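Local coordinates for putative oxidoreductase (Salmonella enterica subsp. enterica serovar Typhimurium, PDB 3NX4) that binds NADP and, as a medium-chain dehydrogenase/reductase of the YhdH type, probably reduces acryloyl-CoA with NADPH, at the interface of chains A and B. Residues are numbered along the deposited sequence; one frame, centred on the assembly and turned at random. Chains: chain A/B, Putative oxidoreductase.

Contact 1: the interface of chains A and B. Residues chain A 255-256, 258-259; chain B 264-266.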
ATOM      1  N   PHE A 255      -0.371  -5.620   6.873  1.00 27.07           N
ATOM      2  CA  PHE A 255      -1.406  -4.673   6.474  1.00 28.47           C
ATOM      3  C   PHE A 255      -2.537  -4.604   7.476  1.00 30.44           C
ATOM      4  O   PHE A 255      -2.912  -3.517   7.917  1.00 27.81           O
ATOM      5  CB  PHE A 255      -1.904  -5.019   5.076  1.00 25.87           C
ATOM      6  CG  PHE A 255      -0.799  -5.052   4.070  1.00 26.38           C
ATOM      7  CD1 PHE A 255      -0.341  -3.870   3.490  1.00 32.58           C
ATOM      8  CD2 PHE A 255      -0.176  -6.238   3.749  1.00 23.28           C
ATOM      9  CE1 PHE A 255       0.714  -3.883   2.576  1.00 28.45           C
ATOM     10  CE2 PHE A 255       0.878  -6.264   2.832  1.00 25.76           C
ATOM     11  CZ  PHE A 255       1.321  -5.081   2.251  1.00 26.93           C
ATOM     12  N   ILE A 256      -3.056  -5.764   7.875  1.00 24.69           N
ATOM     13  CA  ILE A 256      -4.268  -5.774   8.681  1.00 23.34           C
ATOM     14  C   ILE A 256      -4.006  -5.749  10.176  1.00 30.58           C
ATOM     15  O   ILE A 256      -4.921  -5.477  10.956  1.00 28.43           O
ATOM     16  CB  ILE A 256      -5.179  -6.960   8.325  1.00 28.92           C
ATOM     17  CG1 ILE A 256      -4.612  -8.259   8.897  1.00 32.34           C
ATOM     18  CG2 ILE A 256      -5.366  -7.035   6.816  1.00 27.57           C
ATOM     19  CD1 ILE A 256      -5.537  -9.463   8.708  1.00 39.90           C
ATOM     20  N   ARG A 258      -0.879  -4.251  11.329  1.00 21.71           N
ATOM     21  CA  ARG A 258       0.012  -3.129  11.588  1.00 24.32           C
ATOM     22  C   ARG A 258      -0.274  -1.885  10.756  1.00 23.75           C
ATOM     23  O   ARG A 258       0.497  -0.924  10.802  1.00 23.14           O
ATOM     24  CB  ARG A 258       1.473  -3.558  11.422  1.00 23.40           C
ATOM     25  CG  ARG A 258       1.966  -4.462  12.556  1.00 26.56           C
ATOM     26  CD  ARG A 258       3.475  -4.720  12.433  1.00 26.21           C
ATOM     27  NE  ARG A 258       3.951  -5.590  13.508  1.00 30.88           N
ATOM     28  CZ  ARG A 258       5.092  -6.268  13.473  1.00 28.86           C
ATOM     29  NH1 ARG A 258       5.896  -6.176  12.413  1.00 28.76           N
ATOM     30  NH2 ARG A 258       5.435  -7.031  14.505  1.00 27.66           N
ATOM     31  N   ASN A 259      -1.370  -1.911   9.999  1.00 25.80           N
ATOM     32  CA  ASN A 259      -1.816  -0.733   9.256  1.00 26.54           C
ATOM     33  C   ASN A 259      -0.729  -0.199   8.319  1.00 27.21           C
ATOM     34  O   ASN A 259      -0.593   1.002   8.123  1.00 22.49           O
ATOM     35  CB  ASN A 259      -2.246   0.365  10.228  1.00 24.36           C
ATOM     36  CG  ASN A 259      -3.392   1.202   9.691  1.00 32.23           C
ATOM     37  OD1 ASN A 259      -4.569   0.875   9.900  1.00 30.29           O
ATOM     38  ND2 ASN A 259      -3.057   2.282   8.979  1.00 28.49           N
TER
ATOM     39  N   GLY B 264      -3.173  -1.077   4.318  1.00 26.75           N
ATOM     40  CA  GLY B 264      -3.622  -1.969   5.367  1.00 25.76           C
ATOM     41  C   GLY B 264      -4.458  -1.186   6.363  1.00 26.48           C
ATOM     42  O   GLY B 264      -4.169  -0.023   6.652  1.00 23.61           O
ATOM     43  N   VAL B 265      -5.511  -1.818   6.868  1.00 25.41           N
ATOM     44  CA  VAL B 265      -6.343  -1.200   7.881  1.00 25.83           C
ATOM     45  C   VAL B 265      -6.387  -2.101   9.109  1.00 24.92           C
ATOM     46  O   VAL B 265      -6.840  -3.245   9.043  1.00 27.17           O
ATOM     47  CB  VAL B 265      -7.778  -0.916   7.353  1.00 30.03           C
ATOM     48  CG1 VAL B 265      -8.700  -0.447   8.488  1.00 29.98           C
ATOM     49  CG2 VAL B 265      -7.747   0.135   6.230  1.00 26.64           C
ATOM     50  N   ASP B 266      -5.888  -1.585  10.222  1.00 24.31           N
ATOM     51  CA  ASP B 266      -6.009  -2.269  11.502  1.00 25.45           C
ATOM     52  C   ASP B 266      -7.011  -1.555  12.405  1.00 27.29           C
ATOM     53  O   ASP B 266      -7.011  -0.333  12.503  1.00 29.39           O
ATOM     54  CB  ASP B 266      -4.651  -2.354  12.215  1.00 24.82           C
ATOM     55  CG  ASP B 266      -4.806  -2.661  13.694  1.00 31.45           C
ATOM     56  OD1 ASP B 266      -5.229  -3.788  14.006  1.00 30.19           O
ATOM     57  OD2 ASP B 266      -4.528  -1.785  14.542  1.00 30.41           O
TER
HETATM   58  O   HOH W   1      -6.130  -6.410  13.372  1.00 51.27           O

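Contact 2: the interface of chains A and B. Residues chain A 250-252; chain B 246-248.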
ATOM      1  N   THR A 250       4.135 -12.454   0.105  1.00 38.54           N
ATOM      2  CA  THR A 250       3.871 -11.860   1.404  1.00 30.07           C
ATOM      3  C   THR A 250       2.546 -12.333   1.993  1.00 40.37           C
ATOM      4  O   THR A 250       1.903 -13.232   1.466  1.00 41.93           O
ATOM      5  CB  THR A 250       3.902 -10.314   1.324  1.00 30.71           C
ATOM      6  OG1 THR A 250       3.739  -9.758   2.630  1.00 37.75           O
ATOM      7  CG2 THR A 250       2.808  -9.800   0.416  1.00 28.87           C
ATOM      8  N   THR A 251       2.175 -11.742   3.119  1.00 29.71           N
ATOM      9  CA  THR A 251       0.927 -12.054   3.789  1.00 27.37           C
ATOM     10  C   THR A 251       0.210 -10.749   4.090  1.00 37.54           C
ATOM     11  O   THR A 251       0.798  -9.675   4.029  1.00 35.37           O
ATOM     12  CB  THR A 251       1.134 -12.819   5.099  1.00 35.84           C
ATOM     13  OG1 THR A 251       1.580 -11.920   6.118  1.00 32.39           O
ATOM     14  CG2 THR A 251       2.148 -13.936   4.918  1.00 35.83           C
ATOM     15  N   VAL A 252      -1.074 -10.842   4.383  1.00 33.62           N
ATOM     16  CA  VAL A 252      -1.860  -9.669   4.704  1.00 32.28           C
ATOM     17  C   VAL A 252      -1.553  -9.146   6.105  1.00 32.21           C
ATOM     18  O   VAL A 252      -2.022  -8.079   6.478  1.00 35.15           O
ATOM     19  CB  VAL A 252      -3.367  -9.965   4.607  1.00 36.96           C
ATOM     20  CG1 VAL A 252      -3.730 -10.430   3.214  1.00 41.42           C
ATOM     21  CG2 VAL A 252      -3.770 -10.997   5.635  1.00 29.94           C
TER
ATOM     22  N   PHE B 246      -4.683 -16.040   5.074  1.00 39.36           N
ATOM     23  CA  PHE B 246      -3.805 -14.926   5.439  1.00 38.59           C
ATOM     24  C   PHE B 246      -2.694 -14.665   4.424  1.00 36.26           C
ATOM     25  O   PHE B 246      -2.048 -13.618   4.457  1.00 37.60           O
ATOM     26  CB  PHE B 246      -3.217 -15.108   6.850  1.00 38.15           C
ATOM     27  CG  PHE B 246      -2.142 -16.150   6.938  1.00 48.45           C
ATOM     28  CD1 PHE B 246      -0.806 -15.795   6.861  1.00 47.13           C
ATOM     29  CD2 PHE B 246      -2.465 -17.486   7.120  1.00 59.48           C
ATOM     30  CE1 PHE B 246       0.184 -16.749   6.948  1.00 53.26           C
ATOM     31  CE2 PHE B 246      -1.478 -18.447   7.208  1.00 59.31           C
ATOM     32  CZ  PHE B 246      -0.151 -18.078   7.123  1.00 62.21           C
ATOM     33  N   ALA B 247      -2.472 -15.616   3.525  1.00 39.63           N
ATOM     34  CA  ALA B 247      -1.443 -15.459   2.504  1.00 43.15           C
ATOM     35  C   ALA B 247      -1.798 -14.339   1.526  1.00 40.29           C
ATOM     36  O   ALA B 247      -2.970 -14.008   1.339  1.00 42.96           O
ATOM     37  CB  ALA B 247      -1.233 -16.760   1.763  1.00 45.15           C
ATOM     38  N   LEU B 248      -0.773 -13.752   0.924  1.00 34.84           N
ATOM     39  CA  LEU B 248      -0.934 -12.721  -0.089  1.00 31.65           C
ATOM     40  C   LEU B 248       0.001 -13.028  -1.257  1.00 38.25           C
ATOM     41  O   LEU B 248       1.069 -12.440  -1.365  1.00 37.13           O
ATOM     42  CB  LEU B 248      -0.679 -11.324   0.477  1.00 32.27           C
ATOM     43  CG  LEU B 248      -0.906 -10.191  -0.523  1.00 36.60           C
ATOM     44  CD1 LEU B 248      -2.085 -10.492  -1.421  1.00 32.74           C
ATOM     45  CD2 LEU B 248      -1.074  -8.853   0.166  1.00 31.90           C
TER

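Contact 1: the interface of chains A and B
A:Asn259 reaches across to B:Asp266 with its side-chain amide: the carbonyl oxygen OD1 takes the backbone N-H of B:Asp266, N to OD1 2.8 Å. The hydrogen bond is nearly straight, 173° at the hydrogen, and the donor is tilted moderately, 22°, from the plane of the amide. The same amide lies over the backbone of B:Gly264, whose carbonyl O is 3.4 Å from A:Asn259 CG, so the side chain spans the two residues on either side of B:Val265.

B:Gly264 also packs against the middle of the facing helix. Its CA lies 3.5 Å from CB of A:Phe255, while the phenyl ring turns away from the glycine; with no side chain on the glycine, the two backbones come close together.

B:Asp266 works at both ends. Its CG stands opposite its own backbone N (chi1 162°), which sends the carboxylate away from the amide hydrogen bond and towards A:Ile256. There a water joins the chains, 2.8 Å from the carboxylate oxygen OD1 of B:Asp266 and 2.9 Å from the backbone O of A:Ile256.

On chain A the site is the last part of helix 253-258 and the residue that follows it; on chain B it is the end of strand 261-264 and the loop beyond. A:Ile256 and B:Val265 belong to NADP-binding positions of this protein, which places the contact close to the cofactor sites.

Contact 2: the interface of chains A and B
B:Phe246 carries its ring between its own backbone N and carbonyl carbon (chi1 74°), and this stands the phenyl up beside A:Thr251. In A:Thr251 the methyl CG2 lies opposite the carbonyl carbon, so that it faces the ring while the hydroxyl takes the other branch. The two side chains run side by side in the same direction: CB and CG2 of the threonine touch the ring along its CD1-CE1 side, with CB 4.0 Å from CD1 of B:Phe246.

A second pair forms further along. B:Leu248 and A:Thr250 also lie parallel, and the methyl CG2 of the threonine rests 3.8 Å from CB of B:Leu248, with CG and CD2 of the leucine close by. The hydroxyl of A:Thr250 turns back to its own chain, where OG1 donates to the carbonyl O of A:Thr251 at 3.3 Å, in the carbonyl plane and on a lone pair. That bond helps fix the rotation that points the methyl at the leucine.

Backbone hydrogen bonds tie the strands together. The N-H of A:Val252 bonds to the carbonyl O of B:Phe246, N to O 2.9 Å. CG2 of A:Val252 packs against the same carbonyl, 3.4 Å from O of B:Phe246. At the other end the N-H of B:Leu248 bonds to O of A:Thr250, 2.8 Å from N to O. The return bond from A:Thr250 N to B:Leu248 O is weak.

The bridges A:Thr250 to B:Leu248 and A:Thr251 to B:Ala247 are antiparallel. Strand 247-251 of each subunit thus pairs with its copy, joining the sheets of the two subunits across the two-fold axis.

The centres of the C-alpha atoms of contact 1 and contact 2 are about 12 Å apart, and the two contacts belong to one two-fold interface. They share no residues, but chain A runs straight from one to the other: strand 247-251 supplies contact 2, and after A:Val252 helix 253-258 leads into contact 1. The strand pairing and the amide-to-backbone bond therefore hold successive stretches of the same segment against the partner, each with a twin. This probably favours a dimer of the kind deposited, and the pairing may also help steady the nearby NADP-binding residues.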